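Local coordinates for protein hyaluronidase (Thermobaculum terrenum, PDB 5DIY) that probably hydrolyses O-linked N-acetylglucosamine from proteins as a family 84 glycoside hydrolase, here in a variant with its predicted proton donor replaced, at residues P239-D244 / C315-E320. Sequence-based numbering, arbitrary orientation.
Sequences PYDHRD and CLEPEE
Leu-316 brings its two methyl groups against the backbone of 239-244, one on the carbonyl of Pro-239 and the other on that of Asp-241. CD1 lies 3.3 Å from Pro-239 O, and CD2 is 3.4 Å from Asp-241 O. A branched, uncharged end suits this place, because two methyls can fill the bend of the loop without asking for a hydrogen bond. CD2 also makes a tight, oblique contact with the guanidinium of Arg-243, 3.1 Å from NH1, the two side chains crossing at about a right angle. NH1 donates a weak bond to Asp-241 O within its own loop, and NH2 forms a salt bridge with Asp-222, outside the contact. In this TIM-barrel enzyme, 239-244 belongs to the loop between the seventh and eighth strands, and 315-320 to the loop between helix 301-308 and helix 322-336. Arg-243 is about 7 Å from Asn-223, side chain to side chain, a residue that binds N-acetylglucosamine. The ring of His-242 turns an edge to 315-320, with CE1 3.0 Å from Leu-316 O. Glu-317 OE2 lies at the same edge, and a flat ring suits the spot by setting a polarised C-H between two oxygens. No direct hydrogen bond joins the two segments; a water instead donates to both Asp-241 OD2 and Glu-317 OE2, carboxylate oxygens 4.3 Å apart, and probably eases the repulsion between these like charges.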
# COMPACT_ATOMS: atom_id res chain seq x y z
N PRO C 239 -4.42 -6.88 -7.28
CA PRO C 239 -3.24 -7.64 -7.67
C PRO C 239 -2.01 -6.76 -7.89
O PRO C 239 -2.14 -5.60 -8.27
CB PRO C 239 -3.66 -8.29 -8.99
CG PRO C 239 -4.61 -7.31 -9.58
CD PRO C 239 -5.38 -6.76 -8.40
N TYR C 240 -0.84 -7.33 -7.63
CA TYR C 240 0.43 -6.78 -8.09
C TYR C 240 0.32 -6.51 -9.59
O TYR C 240 -0.20 -7.35 -10.33
CB TYR C 240 1.55 -7.78 -7.80
CG TYR C 240 2.95 -7.22 -7.86
CD1 TYR C 240 3.37 -6.25 -6.95
CD2 TYR C 240 3.87 -7.67 -8.81
CE1 TYR C 240 4.66 -5.74 -6.99
CE2 TYR C 240 5.16 -7.16 -8.86
CZ TYR C 240 5.55 -6.20 -7.95
OH TYR C 240 6.83 -5.73 -8.00
N ASP C 241 0.78 -5.34 -10.04
CA ASP C 241 0.56 -4.95 -11.44
C ASP C 241 1.52 -3.88 -11.92
O ASP C 241 2.13 -3.16 -11.12
CB ASP C 241 -0.89 -4.46 -11.62
CG ASP C 241 -1.47 -4.78 -12.99
OD1 ASP C 241 -0.73 -5.19 -13.92
OD2 ASP C 241 -2.69 -4.59 -13.15
N HIS C 242 1.63 -3.80 -13.25
CA HIS C 242 2.36 -2.74 -13.96
C HIS C 242 3.87 -2.78 -13.72
O HIS C 242 4.55 -1.75 -13.79
CB HIS C 242 1.78 -1.36 -13.62
CG HIS C 242 0.30 -1.29 -13.76
ND1 HIS C 242 -0.51 -0.62 -12.86
CD2 HIS C 242 -0.53 -1.84 -14.67
CE1 HIS C 242 -1.77 -0.74 -13.24
NE2 HIS C 242 -1.81 -1.48 -14.33
N ARG C 243 4.38 -3.98 -13.45
CA ARG C 243 5.81 -4.22 -13.34
C ARG C 243 6.19 -4.97 -14.59
O ARG C 243 5.60 -6.01 -14.89
CB ARG C 243 6.15 -5.02 -12.07
CG ARG C 243 6.40 -4.15 -10.84
CD ARG C 243 5.14 -3.45 -10.38
NE ARG C 243 5.37 -2.51 -9.27
CZ ARG C 243 4.71 -1.35 -9.09
NH1 ARG C 243 3.78 -0.93 -9.95
NH2 ARG C 243 5.01 -0.58 -8.05
N ASP C 244 7.15 -4.43 -15.34
CA ASP C 244 7.49 -4.99 -16.65
C ASP C 244 7.87 -6.47 -16.54
O ASP C 244 8.49 -6.86 -15.56
CB ASP C 244 8.63 -4.20 -17.32
CG ASP C 244 8.13 -3.05 -18.19
OD1 ASP C 244 6.94 -2.67 -18.10
OD2 ASP C 244 8.94 -2.51 -18.97
N CYS C 315 -1.74 3.19 -5.57
CA CYS C 315 -0.74 3.66 -6.54
C CYS C 315 -0.85 2.94 -7.90
O CYS C 315 -0.55 3.53 -8.93
CB CYS C 315 0.67 3.51 -5.97
SG CYS C 315 1.22 1.80 -5.73
N LEU C 316 -1.27 1.67 -7.88
CA LEU C 316 -1.44 0.88 -9.10
C LEU C 316 -2.68 1.28 -9.91
O LEU C 316 -2.68 1.19 -11.13
CB LEU C 316 -1.52 -0.61 -8.77
CG LEU C 316 -0.35 -1.22 -7.99
CD1 LEU C 316 -0.59 -2.69 -7.69
CD2 LEU C 316 0.96 -1.04 -8.75
N GLU C 317 -3.75 1.70 -9.22
CA GLU C 317 -4.96 2.18 -9.88
C GLU C 317 -5.42 3.44 -9.18
O GLU C 317 -6.31 3.39 -8.34
CB GLU C 317 -6.07 1.12 -9.83
CG GLU C 317 -5.75 -0.19 -10.53
CD GLU C 317 -5.51 -0.04 -12.03
OE1 GLU C 317 -5.93 0.97 -12.63
OE2 GLU C 317 -4.88 -0.95 -12.60
N PRO C 318 -4.78 4.59 -9.50
CA PRO C 318 -5.04 5.81 -8.74
C PRO C 318 -6.39 6.51 -9.01
O PRO C 318 -6.80 7.34 -8.21
CB PRO C 318 -3.88 6.72 -9.16
CG PRO C 318 -3.53 6.27 -10.54
CD PRO C 318 -3.75 4.79 -10.54
N GLU C 319 -7.08 6.16 -10.10
CA GLU C 319 -8.32 6.87 -10.47
C GLU C 319 -9.48 6.47 -9.57
O GLU C 319 -9.42 5.48 -8.83
CB GLU C 319 -8.70 6.61 -11.93
CG GLU C 319 -7.61 6.93 -12.96
CD GLU C 319 -7.10 8.35 -12.91
OE1 GLU C 319 -7.87 9.27 -12.58
OE2 GLU C 319 -5.90 8.56 -13.21
N GLU C 320 -10.57 7.23 -9.64
CA GLU C 320 -11.79 6.88 -8.92
C GLU C 320 -12.29 5.54 -9.47
O GLU C 320 -12.09 5.26 -10.64
CB GLU C 320 -12.83 7.98 -9.04
CG GLU C 320 -12.53 9.19 -8.17
CD GLU C 320 -12.67 8.89 -6.68
OE1 GLU C 320 -13.81 8.75 -6.20
OE2 GLU C 320 -11.64 8.78 -6.00
O HOH W 1 -4.25 -3.37 -11.24